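Local coordinates for protein intradiol ring-cleavage dioxygenase (Streptomyces sp. SirexAA-E, PDB 4ILT) that probably cleaves catechol-type aromatic rings between the two hydroxyl-bearing carbons, using a bound ferric ion, as the dioxygenase part of a secreted fusion enzyme, at residues Q7-Y12 with V110-L115. Numbering follows the deposited sequence.
Sequences QMEGPY and VLTTQL
Two hydrogen bonds tie the irregular segment 7-12 to the strand in 110-115, one from backbone to backbone and one from a side chain. Gln7 N donates to Thr112 O at 2.9 Å. The second bond runs from Gln114 NE2 to Met8 O, 2.7 Å long and nearly straight, with an N-H...O angle of 165°. Met8 O lies almost in the amide plane of Gln114, whereas NE2 is tilted by 30° from the Met8 carbonyl plane. A water that donates to both Met8 O and Thr113 O adds a bridge, and two donors thus grip the Met8 carbonyl.

Gln114 reaches this carbonyl because CG stands anti to the backbone carbonyl carbon (chi1 -50°) and the chain runs extended beyond it. Arg95 takes the other end of the amide, at OE1, which helps fix its rotation. With an alanine here, Met8 O would probably keep the water but lose its amide donor, and Arg95 would lose an acceptor.

The side chain of Gln7 crosses that of Gln114 at about a right angle, bringing Gln7 OE1 to 3.6 Å from Gln114 CB, while Tyr116 and Leu128 hold the Gln7 amide by hydrogen bonds. The methyl CG2 of Thr112 lies 3.7 Å from Glu9 CA and also meets Glu9 CB and CG. Beyond these carbons, Lys102 NZ ties together the polar ends, by a salt bridge to Glu9 OE1 and a hydrogen bond to Thr112 OG1.

Strand 111-116, paired with strand 98-104, is an edge strand of the four-stranded antiparallel sheet; the N-terminal loop meets it at Gln7 to Glu9 and then leaves it. Gln114 touches His98 and His100, which with Tyr63 bind the ferric ion; its side chain, about 5 Å from the metal, belongs to the second shell of an intradiol dioxygenase iron site.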
loop_
_atom_site.group_PDB
_atom_site.type_symbol
_atom_site.label_atom_id
_atom_site.label_comp_id
_atom_site.label_asym_id
_atom_site.label_seq_id
_atom_site.Cartn_x
_atom_site.Cartn_y
_atom_site.Cartn_z
ATOM N N GLN A 7 -1.238 11.326 -3.695
ATOM C CA GLN A 7 -0.337 11.312 -4.849
ATOM C C GLN A 7 -1.048 10.818 -6.114
ATOM O O GLN A 7 -2.238 10.486 -6.082
ATOM C CB GLN A 7 0.913 10.471 -4.573
ATOM C CG GLN A 7 1.780 10.991 -3.431
ATOM C CD GLN A 7 3.224 10.535 -3.543
ATOM O OE1 GLN A 7 3.520 9.498 -4.138
ATOM N NE2 GLN A 7 4.134 11.316 -2.966
ATOM N N MET A 8 -0.329 10.822 -7.236
ATOM C CA MET A 8 -0.836 10.278 -8.491
ATOM C C MET A 8 -1.285 8.809 -8.379
ATOM O O MET A 8 -0.646 7.990 -7.704
ATOM C CB MET A 8 0.274 10.331 -9.541
ATOM C CG MET A 8 0.316 11.585 -10.395
ATOM S SD MET A 8 1.819 11.606 -11.398
ATOM C CE MET A 8 2.106 9.840 -11.595
ATOM N N GLU A 9 -2.343 8.476 -9.111
ATOM C CA GLU A 9 -2.775 7.099 -9.322
ATOM C C GLU A 9 -1.740 6.339 -10.154
ATOM O O GLU A 9 -1.550 5.132 -9.985
ATOM C CB GLU A 9 -4.115 7.112 -10.055
ATOM C CG GLU A 9 -5.072 5.987 -9.777
ATOM C CD GLU A 9 -6.410 6.226 -10.479
ATOM O OE1 GLU A 9 -7.391 6.620 -9.803
ATOM O OE2 GLU A 9 -6.479 6.033 -11.713
ATOM N N GLY A 10 -1.082 7.040 -11.069
ATOM C CA GLY A 10 -0.199 6.384 -12.006
ATOM C C GLY A 10 -0.993 5.747 -13.129
ATOM O O GLY A 10 -2.225 5.844 -13.142
ATOM N N PRO A 11 -0.299 5.094 -14.083
ATOM C CA PRO A 11 -0.932 4.519 -15.276
ATOM C C PRO A 11 -1.730 3.260 -15.006
ATOM O O PRO A 11 -2.559 2.927 -15.838
ATOM C CB PRO A 11 0.262 4.157 -16.176
ATOM C CG PRO A 11 1.412 4.941 -15.635
ATOM C CD PRO A 11 1.168 5.008 -14.161
ATOM N N TYR A 12 -1.475 2.560 -13.902
ATOM C CA TYR A 12 -1.868 1.148 -13.839
ATOM C C TYR A 12 -2.975 0.688 -12.874
ATOM O O TYR A 12 -3.017 -0.496 -12.540
ATOM C CB TYR A 12 -0.612 0.278 -13.640
ATOM C CG TYR A 12 0.420 0.496 -14.729
ATOM C CD1 TYR A 12 0.184 0.046 -16.028
ATOM C CD2 TYR A 12 1.626 1.130 -14.466
ATOM C CE1 TYR A 12 1.102 0.241 -17.032
ATOM C CE2 TYR A 12 2.564 1.327 -15.473
ATOM C CZ TYR A 12 2.292 0.876 -16.756
ATOM O OH TYR A 12 3.207 1.058 -17.775
ATOM N N VAL A 110 -12.384 9.431 -1.973
ATOM C CA VAL A 110 -11.231 8.544 -2.064
ATOM C C VAL A 110 -9.898 9.299 -1.882
ATOM O O VAL A 110 -9.702 10.391 -2.425
ATOM C CB VAL A 110 -11.209 7.771 -3.424
ATOM C CG1 VAL A 110 -10.088 6.737 -3.459
ATOM C CG2 VAL A 110 -12.545 7.091 -3.687
ATOM N N LEU A 111 -9.012 8.721 -1.071
ATOM C CA LEU A 111 -7.634 9.152 -1.020
ATOM C C LEU A 111 -6.803 8.191 -1.867
ATOM O O LEU A 111 -6.822 6.980 -1.651
ATOM C CB LEU A 111 -7.134 9.168 0.419
ATOM C CG LEU A 111 -5.659 9.523 0.553
ATOM C CD1 LEU A 111 -5.482 11.044 0.536
ATOM C CD2 LEU A 111 -5.150 8.929 1.834
ATOM N N THR A 112 -6.140 8.724 -2.883
ATOM C CA THR A 112 -5.254 7.921 -3.706
ATOM C C THR A 112 -3.834 8.322 -3.367
ATOM O O THR A 112 -3.492 9.495 -3.418
ATOM C CB THR A 112 -5.501 8.165 -5.207
ATOM O OG1 THR A 112 -6.864 7.821 -5.547
ATOM C CG2 THR A 112 -4.521 7.347 -6.039
ATOM N N THR A 113 -2.999 7.355 -3.020
ATOM C CA THR A 113 -1.641 7.680 -2.607
ATOM C C THR A 113 -0.686 6.518 -2.839
ATOM O O THR A 113 -1.042 5.531 -3.484
ATOM C CB THR A 113 -1.601 8.111 -1.148
ATOM O OG1 THR A 113 -0.339 8.723 -0.873
ATOM C CG2 THR A 113 -1.789 6.910 -0.237
ATOM N N GLN A 114 0.545 6.655 -2.350
ATOM C CA GLN A 114 1.566 5.649 -2.612
ATOM C C GLN A 114 2.435 5.469 -1.380
ATOM O O GLN A 114 2.661 6.435 -0.656
ATOM C CB GLN A 114 2.430 6.065 -3.811
ATOM C CG GLN A 114 1.636 6.476 -5.038
ATOM C CD GLN A 114 2.495 6.582 -6.282
ATOM O OE1 GLN A 114 3.655 6.165 -6.272
ATOM N NE2 GLN A 114 1.922 7.112 -7.372
ATOM N N LEU A 115 2.901 4.238 -1.137
ATOM C CA LEU A 115 3.846 3.954 -0.049
ATOM C C LEU A 115 5.217 3.566 -0.581
ATOM O O LEU A 115 5.340 2.778 -1.526
ATOM C CB LEU A 115 3.333 2.872 0.904
ATOM C CG LEU A 115 1.917 3.152 1.387
ATOM C CD1 LEU A 115 1.367 2.046 2.253
ATOM C CD2 LEU A 115 1.857 4.495 2.106
HETATM O O HOH W 1 -1.213 5.722 -6.428
#